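Local coordinates for aminopeptidase N family protein (Idiomarina loihiensis L2TR, PDB 4FGM), which probably acts as a zinc-dependent aminopeptidase of the M61 family and here holds a zinc ion with maleic acid bound to it, at residues Glu307-Tyr312 / Ala381-Ser386; Ser311-Tyr316 / Thr400-Met405; Ser350-Ser355 / Asp442-Lys447. One frame throughout, in Å; residues are numbered along the deposited sequence.

Following the chain from the N terminus, contacts 1 and 2 set out from the same helix, 308-320, and share Ser-311 and Tyr-312. Contact 1 closes its largely helical, strand-free loop on helix 378-394, and contact 2 closes a slightly longer one on the next helix, 401-413. Contact 3 starts inside both loops, at 350-355, and closes beyond them on the end of helix 437-445, so it crosses the other two. Contacts 1 and 2 touch directly, Ala-384 and Met-309 packing on Leu-401, while Ile-383 carries contact 1 over to Leu-444 and Val-351 of contact 3. Contacts 1 and 2 tie the helix after the zinc ligand Glu-307 to later helices, and contact 3 joins helix 351-356 to helix 437-445.

Contact 1 of 3, residues Glu307-Tyr312 / Ala381-Ser386; sequences EGMTSY and ALIALS. With ZN (zinc ion), chain C; MAE (maleic acid), chain B.
Ala-384 packs against both Tyr-312 and Met-309, its methyl fitting between the two side chains. CB of Ala-384 lies 3.5 Å from CB of Tyr-312 and 3.6 Å from SE of Met-309, a selenomethionine. The CB of Met-309 points away from the second helix, but the chain bends at chi2 and chi3 and brings SE and CE back onto Ala-384. Small residues allow the short axes to come within 7.4 Å, crossing at -73°. The backbones come closest at Gly-308 and Ala-381: the glycine has no side chain to hold the helices apart, and its carbonyl O takes a CA-H...O contact from Ala-381 CA at 3.5 Å. In Tyr-312, CG is anti to the backbone N (chi1 163°), and the ring lies over the backbone of Leu-385. Leu-385 CA meets the face in a CH-pi contact, 4.3 Å from the ring centroid, while the two side chains cross at about a right angle. The Tyr-312 hydroxyl continues beyond, to hydrogen bonds with Asp-388 and Trp-584.

The packing thins toward the active site. Ser-311, partly exposed, meets the Ala-381 methyl with only its carbonyl O and CB. Its OG turns back to donate to Glu-307 O at 2.9 Å from above the carbonyl plane, and the same oxygen accepts from Ser-311 N. Glu-307 leaves the second helix alone: OE1 binds the zinc ion at 2.2 Å, beside His-273, His-277 and maleic acid O2, and OE2 lies 2.6 Å from maleic acid O1.

The chemistry is thus divided. Apolar contacts hold one side of the helix against its neighbour, while the residue just before its first turn serves the metal as the glutamate ligand that accompanies an HExxH helix, its backbone carbonyl gripped twice by Ser-311.

Contact 2 of 3, residues Ser311-Tyr316 / Thr400-Met405; sequences SYFDDY and TLARVM
Phe-313 and Ala-402 mark the closest backbone approach, with CA atoms 8.6 Å apart, between helices whose short axes stay 12.4 Å apart and run at 119° to each other. Side chains span that distance, Phe-313 foremost. Its CG is anti to the carbonyl carbon (chi1 -78°), and the far end of the ring meets the start of helix 401-413. CE2 of Phe-313 touches CG of Met-405 at 3.7 Å, and CZ has Ala-402 N and CA beside it, the N at the ring edge. Leu-401 CD2 rests against both aromatic residues, 3.8 Å from Phe-313 CE2 and 4.0 Å from Tyr-312 CD2. Tyr-312 in turn sets its CD2 over the centre of one Phe-313 face, 3.8 Å above the plane. An alanine in place of Phe-313 would probably open a gap beside Tyr-312 and leave Leu-401 CD2 and Met-405 CG without the ring they pack on. Thr-400 caps the second helix, OG1 accepting from Arg-403 N at 3.1 Å.

On its other flanks the contact meets two further helices. Asp-388 of helix 378-394 accepts from Leu-401 N and also bonds the Tyr-312 hydroxyl. Phe-276 of helix 262-277 meets both the Phe-313 ring and Met-405, and Asp-314 hydrogen-bonds the zinc ligand His-273 on that same helix, a second-shell link to the metal site, with the Phe-313 side chain about 11 Å from the zinc ion.

Contact 3 of 3, residues Ser350-Ser355 / Asp442-Lys447; sequences SVTESS and DALYNK
Thr-352 reaches across to the carbonyl of Leu-444, its OG1 donating to Leu-444 O at 2.8 Å. The hydroxyl comes in tilted 33° from the carbonyl plane, and the same oxygen receives a weak bond from Thr-352 N at 3.4 Å. With chi1 at 49°, OG1 sits between the backbone N and the carbonyl carbon, close enough to the N for both to use one acceptor. The methyl of Thr-352 fills in beside them, CG2 lying 3.9 Å from Leu-444 CG and also against the CE1 side of the Tyr-445 ring. Next to it, Val-351 CG1 rests on Ala-443 O at 3.5 Å, and Ser-350 CB is set among the carbonyls of Leu-444, Tyr-445 and Asn-446.

Two waters complete this layer. One bonds Ser-350 OG at 2.7 Å and donates to Tyr-445 O. The other accepts from Val-351 N at 2.7 Å and has the carbonyls of Ala-443 and Asn-446 within bonding distance.

Further out, a capping box fixes the first turn: Glu-353 N donates to Ser-350 OG, and Ser-350 N donates to Glu-353 OE1 at 3.2 Å, on the anti side and 30° out of the carboxylate plane. That carboxylate also faces Lys-447, whose extended chain passes Ser-350 N and ends in a long salt bridge, NZ to OE1 of Glu-353 at 3.9 Å. Trp-304 touches Val-351, Thr-352 and Leu-444, and Glu-301 takes the Tyr-445 hydroxyl.

In effect, the start of helix 351-356 meets the end of helix 437-445. N-H groups of one helix's first turn face carbonyls at and just past the end of the other, directly or through water, a pairing in which the opposite partial charges of the two helix ends are likely to favour each other.

Contact 1 of 3, residues Glu307-Tyr312 / Ala381-Ser386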
loop_
_atom_site.group_PDB
_atom_site.type_symbol
_atom_site.label_atom_id
_atom_site.label_comp_id
_atom_site.label_asym_id
_atom_site.label_seq_id
_atom_site.Cartn_x
_atom_site.Cartn_y
_atom_site.Cartn_z
ATOM N N GLU A 307 7.642 -3.737 -4.650
ATOM C CA GLU A 307 6.285 -3.972 -4.183
ATOM C C GLU A 307 5.997 -5.470 -4.245
ATOM O O GLU A 307 5.378 -6.024 -3.335
ATOM C CB GLU A 307 5.267 -3.195 -5.023
ATOM C CG GLU A 307 5.234 -1.695 -4.736
ATOM C CD GLU A 307 5.022 -1.378 -3.263
ATOM O OE1 GLU A 307 4.706 -2.302 -2.496
ATOM O OE2 GLU A 307 5.167 -0.204 -2.875
ATOM N N GLY A 308 6.474 -6.120 -5.310
ATOM C CA GLY A 308 6.261 -7.549 -5.493
ATOM C C GLY A 308 6.793 -8.442 -4.383
ATOM O O GLY A 308 6.029 -9.227 -3.809
HETATM N N MSE A 309 8.090 -8.334 -4.082
HETATM C CA MSE A 309 8.702 -9.147 -3.031
HETATM C C MSE A 309 7.970 -8.923 -1.711
HETATM O O MSE A 309 7.665 -9.875 -0.977
HETATM C CB MSE A 309 10.185 -8.782 -2.842
HETATM C CG MSE A 309 11.062 -8.874 -4.092
HETATM SE SE MSE A 309 11.137 -10.636 -4.948
HETATM C CE MSE A 309 10.138 -10.227 -6.546
ATOM N N THR A 310 7.694 -7.655 -1.417
ATOM C CA THR A 310 7.002 -7.284 -0.187
ATOM C C THR A 310 5.597 -7.891 -0.146
ATOM O O THR A 310 5.112 -8.295 0.913
ATOM C CB THR A 310 6.885 -5.756 -0.068
ATOM O OG1 THR A 310 8.158 -5.160 -0.360
ATOM C CG2 THR A 310 6.437 -5.363 1.344
ATOM N N SER A 311 4.953 -7.964 -1.308
ATOM C CA SER A 311 3.610 -8.528 -1.383
ATOM C C SER A 311 3.608 -10.040 -1.232
ATOM O O SER A 311 2.557 -10.644 -1.052
ATOM C CB SER A 311 2.929 -8.134 -2.691
ATOM O OG SER A 311 2.609 -6.754 -2.678
ATOM N N TYR A 312 4.784 -10.653 -1.311
ATOM C CA TYR A 312 4.889 -12.098 -1.132
ATOM C C TYR A 312 5.224 -12.364 0.330
ATOM O O TYR A 312 4.655 -13.249 0.964
ATOM C CB TYR A 312 5.993 -12.676 -2.017
ATOM C CG TYR A 312 6.451 -14.060 -1.603
ATOM C CD1 TYR A 312 5.624 -15.171 -1.768
ATOM C CD2 TYR A 312 7.722 -14.259 -1.053
ATOM C CE1 TYR A 312 6.048 -16.447 -1.400
ATOM C CE2 TYR A 312 8.158 -15.528 -0.683
ATOM C CZ TYR A 312 7.318 -16.619 -0.860
ATOM O OH TYR A 312 7.751 -17.878 -0.509
ATOM N N ALA A 381 4.349 -10.646 -6.722
ATOM C CA ALA A 381 4.276 -11.596 -5.626
ATOM C C ALA A 381 4.440 -13.018 -6.150
ATOM O O ALA A 381 5.089 -13.848 -5.513
ATOM C CB ALA A 381 2.948 -11.452 -4.896
ATOM N N LEU A 382 3.852 -13.300 -7.308
ATOM C CA LEU A 382 3.959 -14.629 -7.888
ATOM C C LEU A 382 5.386 -14.868 -8.402
ATOM O O LEU A 382 5.888 -15.997 -8.377
ATOM C CB LEU A 382 2.931 -14.804 -9.009
ATOM C CG LEU A 382 1.472 -14.720 -8.545
ATOM C CD1 LEU A 382 0.549 -14.963 -9.722
ATOM C CD2 LEU A 382 1.208 -15.742 -7.454
ATOM N N ILE A 383 6.038 -13.801 -8.858
ATOM C CA ILE A 383 7.411 -13.898 -9.327
ATOM C C ILE A 383 8.262 -14.286 -8.123
ATOM O O ILE A 383 9.085 -15.200 -8.194
ATOM C CB ILE A 383 7.912 -12.548 -9.876
ATOM C CG1 ILE A 383 7.263 -12.267 -11.233
ATOM C CG2 ILE A 383 9.440 -12.549 -9.960
ATOM C CD1 ILE A 383 7.743 -10.987 -11.896
ATOM N N ALA A 384 8.050 -13.586 -7.010
ATOM C CA ALA A 384 8.789 -13.860 -5.780
ATOM C C ALA A 384 8.569 -15.309 -5.355
ATOM O O ALA A 384 9.503 -15.985 -4.935
ATOM C CB ALA A 384 8.338 -12.905 -4.662
ATOM N N LEU A 385 7.328 -15.776 -5.462
ATOM C CA LEU A 385 6.994 -17.151 -5.099
ATOM C C LEU A 385 7.810 -18.115 -5.946
ATOM O O LEU A 385 8.365 -19.092 -5.439
ATOM C CB LEU A 385 5.512 -17.429 -5.342
ATOM C CG LEU A 385 5.117 -18.910 -5.321
ATOM C CD1 LEU A 385 5.094 -19.417 -3.884
ATOM C CD2 LEU A 385 3.756 -19.087 -5.978
ATOM N N SER A 386 7.870 -17.829 -7.243
ATOM C CA SER A 386 8.600 -18.666 -8.182
ATOM C C SER A 386 10.084 -18.726 -7.836
ATOM O O SER A 386 10.661 -19.808 -7.742
ATOM C CB SER A 386 8.425 -18.137 -9.606
ATOM O OG SER A 386 7.053 -18.042 -9.952
HETATM ZN ZN ZN C . 4.184 -1.633 -0.467
HETATM C C1 MAE B . 2.408 0.369 -0.492
HETATM O O1 MAE B . 2.891 0.306 -1.676
HETATM O O2 MAE B . 3.180 0.164 0.472
HETATM C C2 MAE B . 0.980 0.732 -0.349
HETATM C C3 MAE B . 0.340 1.885 -0.526
HETATM C C4 MAE B . 0.929 3.154 -0.938
HETATM O O3 MAE B . 2.138 3.368 -1.151
HETATM O O4 MAE B . 0.099 4.069 -1.119
#

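Contact 2 of 3, residues Ser311-Tyr316 / Thr400-Met405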
loop_
_atom_site.group_PDB
_atom_site.type_symbol
_atom_site.label_atom_id
_atom_site.label_comp_id
_atom_site.label_asym_id
_atom_site.label_seq_id
_atom_site.Cartn_x
_atom_site.Cartn_y
_atom_site.Cartn_z
ATOM N N SER A 311 4.953 -7.964 -1.308
ATOM C CA SER A 311 3.610 -8.528 -1.383
ATOM C C SER A 311 3.608 -10.040 -1.232
ATOM O O SER A 311 2.557 -10.644 -1.052
ATOM C CB SER A 311 2.929 -8.134 -2.691
ATOM O OG SER A 311 2.609 -6.754 -2.678
ATOM N N TYR A 312 4.784 -10.653 -1.311
ATOM C CA TYR A 312 4.889 -12.098 -1.132
ATOM C C TYR A 312 5.224 -12.364 0.330
ATOM O O TYR A 312 4.655 -13.249 0.964
ATOM C CB TYR A 312 5.993 -12.676 -2.017
ATOM C CG TYR A 312 6.451 -14.060 -1.603
ATOM C CD1 TYR A 312 5.624 -15.171 -1.768
ATOM C CD2 TYR A 312 7.722 -14.259 -1.053
ATOM C CE1 TYR A 312 6.048 -16.447 -1.400
ATOM C CE2 TYR A 312 8.158 -15.528 -0.683
ATOM C CZ TYR A 312 7.318 -16.619 -0.860
ATOM O OH TYR A 312 7.751 -17.878 -0.509
ATOM N N PHE A 313 6.140 -11.575 0.872
ATOM C CA PHE A 313 6.552 -11.760 2.254
ATOM C C PHE A 313 5.560 -11.309 3.321
ATOM O O PHE A 313 5.511 -11.916 4.393
ATOM C CB PHE A 313 7.928 -11.115 2.478
ATOM C CG PHE A 313 9.072 -11.954 1.961
ATOM C CD1 PHE A 313 9.381 -13.172 2.558
ATOM C CD2 PHE A 313 9.823 -11.540 0.867
ATOM C CE1 PHE A 313 10.417 -13.978 2.061
ATOM C CE2 PHE A 313 10.861 -12.339 0.362
ATOM C CZ PHE A 313 11.161 -13.556 0.966
ATOM N N ASP A 314 4.759 -10.276 3.052
ATOM C CA ASP A 314 3.805 -9.836 4.076
ATOM C C ASP A 314 2.920 -10.985 4.569
ATOM O O ASP A 314 2.615 -11.068 5.758
ATOM C CB ASP A 314 2.936 -8.649 3.603
ATOM C CG ASP A 314 2.256 -8.887 2.257
ATOM O OD1 ASP A 314 2.012 -10.054 1.880
ATOM O OD2 ASP A 314 1.943 -7.883 1.581
ATOM N N ASP A 315 2.525 -11.876 3.667
ATOM C CA ASP A 315 1.703 -13.023 4.047
ATOM C C ASP A 315 2.566 -14.216 4.474
ATOM O O ASP A 315 2.314 -14.842 5.504
ATOM C CB ASP A 315 0.794 -13.457 2.890
ATOM C CG ASP A 315 -0.255 -12.419 2.545
ATOM O OD1 ASP A 315 -0.834 -11.836 3.483
ATOM O OD2 ASP A 315 -0.511 -12.199 1.341
ATOM N N TYR A 316 3.586 -14.519 3.678
ATOM C CA TYR A 316 4.462 -15.648 3.956
ATOM C C TYR A 316 5.113 -15.576 5.341
ATOM O O TYR A 316 5.094 -16.552 6.095
ATOM C CB TYR A 316 5.534 -15.749 2.866
ATOM C CG TYR A 316 6.451 -16.937 3.032
ATOM C CD1 TYR A 316 5.941 -18.238 3.072
ATOM C CD2 TYR A 316 7.829 -16.764 3.184
ATOM C CE1 TYR A 316 6.778 -19.335 3.266
ATOM C CE2 TYR A 316 8.676 -17.853 3.376
ATOM C CZ TYR A 316 8.147 -19.136 3.419
ATOM O OH TYR A 316 8.987 -20.210 3.619
ATOM N N THR A 400 17.316 -19.622 -0.023
ATOM C CA THR A 400 15.913 -19.214 -0.089
ATOM C C THR A 400 15.854 -17.784 -0.619
ATOM O O THR A 400 16.876 -17.097 -0.662
ATOM C CB THR A 400 15.238 -19.238 1.304
ATOM O OG1 THR A 400 15.958 -18.381 2.198
ATOM C CG2 THR A 400 15.193 -20.647 1.862
ATOM N N LEU A 401 14.668 -17.340 -1.036
ATOM C CA LEU A 401 14.515 -15.969 -1.523
ATOM C C LEU A 401 14.774 -15.026 -0.346
ATOM O O LEU A 401 15.301 -13.921 -0.524
ATOM C CB LEU A 401 13.103 -15.723 -2.084
ATOM C CG LEU A 401 12.748 -14.278 -2.486
ATOM C CD1 LEU A 401 13.640 -13.789 -3.626
ATOM C CD2 LEU A 401 11.285 -14.212 -2.895
ATOM N N ALA A 402 14.402 -15.464 0.856
ATOM C CA ALA A 402 14.623 -14.655 2.049
ATOM C C ALA A 402 16.122 -14.372 2.168
ATOM O O ALA A 402 16.529 -13.227 2.376
ATOM C CB ALA A 402 14.116 -15.380 3.291
ATOM N N ARG A 403 16.937 -15.415 2.014
ATOM C CA ARG A 403 18.383 -15.258 2.092
ATOM C C ARG A 403 18.860 -14.254 1.040
ATOM O O ARG A 403 19.716 -13.412 1.312
ATOM C CB ARG A 403 19.088 -16.603 1.894
ATOM C CG ARG A 403 20.599 -16.467 1.877
ATOM C CD ARG A 403 21.324 -17.662 2.476
ATOM N NE ARG A 403 22.725 -17.330 2.732
ATOM C CZ ARG A 403 23.131 -16.426 3.620
ATOM N NH1 ARG A 403 22.247 -15.759 4.350
ATOM N NH2 ARG A 403 24.423 -16.173 3.770
ATOM N N VAL A 404 18.293 -14.335 -0.154
ATOM C CA VAL A 404 18.667 -13.422 -1.221
ATOM C C VAL A 404 18.342 -11.976 -0.839
ATOM O O VAL A 404 19.120 -11.059 -1.137
ATOM C CB VAL A 404 17.944 -13.790 -2.542
ATOM C CG1 VAL A 404 18.162 -12.704 -3.591
ATOM C CG2 VAL A 404 18.465 -15.133 -3.057
HETATM N N MSE A 405 17.202 -11.769 -0.178
HETATM C CA MSE A 405 16.803 -10.420 0.236
HETATM C C MSE A 405 17.814 -9.871 1.240
HETATM O O MSE A 405 18.243 -8.720 1.138
HETATM C CB MSE A 405 15.401 -10.427 0.868
HETATM C CG MSE A 405 14.270 -10.845 -0.068
HETATM SE SE MSE A 405 14.123 -9.735 -1.655
HETATM C CE MSE A 405 13.803 -8.035 -0.775
#

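Contact 3 of 3, residues Ser350-Ser355 / Asp442-Lys447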
loop_
_atom_site.group_PDB
_atom_site.type_symbol
_atom_site.label_atom_id
_atom_site.label_comp_id
_atom_site.label_asym_id
_atom_site.label_seq_id
_atom_site.Cartn_x
_atom_site.Cartn_y
_atom_site.Cartn_z
ATOM N N SER A 350 3.265 -5.813 -19.479
ATOM C CA SER A 350 4.265 -6.580 -18.743
ATOM C C SER A 350 4.348 -5.966 -17.352
ATOM O O SER A 350 3.945 -4.817 -17.151
ATOM C CB SER A 350 5.636 -6.519 -19.434
ATOM O OG SER A 350 6.161 -5.207 -19.457
ATOM N N VAL A 351 4.865 -6.729 -16.396
ATOM C CA VAL A 351 4.972 -6.255 -15.023
ATOM C C VAL A 351 5.883 -5.030 -14.890
ATOM O O VAL A 351 5.601 -4.120 -14.100
ATOM C CB VAL A 351 5.466 -7.388 -14.083
ATOM C CG1 VAL A 351 6.966 -7.584 -14.227
ATOM C CG2 VAL A 351 5.091 -7.072 -12.647
ATOM N N THR A 352 6.964 -4.996 -15.664
ATOM C CA THR A 352 7.883 -3.867 -15.604
ATOM C C THR A 352 7.234 -2.636 -16.218
ATOM O O THR A 352 7.445 -1.512 -15.759
ATOM C CB THR A 352 9.203 -4.165 -16.347
ATOM O OG1 THR A 352 8.919 -4.693 -17.650
ATOM C CG2 THR A 352 10.032 -5.156 -15.557
ATOM N N GLU A 353 6.448 -2.857 -17.264
ATOM C CA GLU A 353 5.742 -1.771 -17.936
ATOM C C GLU A 353 4.731 -1.160 -16.960
ATOM O O GLU A 353 4.566 0.055 -16.908
ATOM C CB GLU A 353 5.032 -2.311 -19.185
ATOM C CG GLU A 353 4.152 -1.315 -19.908
ATOM C CD GLU A 353 3.449 -1.934 -21.109
ATOM O OE1 GLU A 353 3.541 -3.176 -21.280
ATOM O OE2 GLU A 353 2.800 -1.179 -21.873
ATOM N N SER A 354 4.075 -2.013 -16.177
ATOM C CA SER A 354 3.088 -1.565 -15.200
ATOM C C SER A 354 3.737 -0.694 -14.118
ATOM O O SER A 354 3.162 0.316 -13.693
ATOM C CB SER A 354 2.401 -2.774 -14.552
ATOM O OG SER A 354 1.431 -2.373 -13.601
ATOM N N SER A 355 4.928 -1.092 -13.674
ATOM C CA SER A 355 5.660 -0.343 -12.659
ATOM C C SER A 355 6.010 1.029 -13.224
ATOM O O SER A 355 5.808 2.062 -12.577
ATOM C CB SER A 355 6.945 -1.087 -12.285
ATOM O OG SER A 355 7.803 -0.298 -11.474
ATOM N N ASP A 442 11.266 -13.454 -18.873
ATOM C CA ASP A 442 9.924 -13.623 -19.423
ATOM C C ASP A 442 8.903 -13.095 -18.429
ATOM O O ASP A 442 7.923 -12.460 -18.813
ATOM C CB ASP A 442 9.625 -15.098 -19.731
ATOM C CG ASP A 442 10.485 -15.646 -20.863
ATOM O OD1 ASP A 442 10.941 -14.847 -21.709
ATOM O OD2 ASP A 442 10.691 -16.879 -20.912
ATOM N N ALA A 443 9.151 -13.352 -17.148
ATOM C CA ALA A 443 8.259 -12.905 -16.086
ATOM C C ALA A 443 8.226 -11.385 -16.023
ATOM O O ALA A 443 7.188 -10.784 -15.742
ATOM C CB ALA A 443 8.725 -13.468 -14.744
ATOM N N LEU A 444 9.371 -10.777 -16.307
ATOM C CA LEU A 444 9.533 -9.333 -16.254
ATOM C C LEU A 444 9.159 -8.531 -17.501
ATOM O O LEU A 444 8.607 -7.433 -17.390
ATOM C CB LEU A 444 10.986 -9.005 -15.882
ATOM C CG LEU A 444 11.376 -8.630 -14.445
ATOM C CD1 LEU A 444 10.761 -9.576 -13.431
ATOM C CD2 LEU A 444 12.891 -8.640 -14.344
ATOM N N TYR A 445 9.448 -9.066 -18.683
ATOM C CA TYR A 445 9.182 -8.319 -19.908
ATOM C C TYR A 445 8.144 -8.885 -20.876
ATOM O O TYR A 445 7.737 -8.201 -21.806
ATOM C CB TYR A 445 10.516 -8.076 -20.623
ATOM C CG TYR A 445 11.522 -7.394 -19.717
ATOM C CD1 TYR A 445 11.371 -6.053 -19.361
ATOM C CD2 TYR A 445 12.578 -8.109 -19.150
ATOM C CE1 TYR A 445 12.244 -5.441 -18.457
ATOM C CE2 TYR A 445 13.459 -7.507 -18.240
ATOM C CZ TYR A 445 13.285 -6.173 -17.898
ATOM O OH TYR A 445 14.139 -5.575 -16.998
ATOM N N ASN A 446 7.718 -10.124 -20.672
ATOM C CA ASN A 446 6.697 -10.698 -21.542
ATOM C C ASN A 446 5.313 -10.451 -20.940
ATOM O O ASN A 446 5.185 -10.035 -19.783
ATOM C CB ASN A 446 6.907 -12.206 -21.733
ATOM C CG ASN A 446 8.021 -12.527 -22.718
ATOM O OD1 ASN A 446 8.508 -11.656 -23.441
ATOM N ND2 ASN A 446 8.417 -13.793 -22.758
ATOM N N LYS A 447 4.277 -10.706 -21.732
ATOM C CA LYS A 447 2.906 -10.515 -21.278
ATOM C C LYS A 447 2.156 -11.842 -21.361
ATOM O O LYS A 447 1.278 -12.018 -22.206
ATOM C CB LYS A 447 2.223 -9.460 -22.149
ATOM C CG LYS A 447 2.981 -8.155 -22.220
ATOM C CD LYS A 447 2.431 -7.250 -23.307
ATOM C CE LYS A 447 3.236 -5.966 -23.406
ATOM N NZ LYS A 447 2.822 -5.139 -24.571
HETATM O O HOH W 1 8.193 -5.281 -21.287
HETATM O O HOH W 2 5.294 -9.269 -17.074
#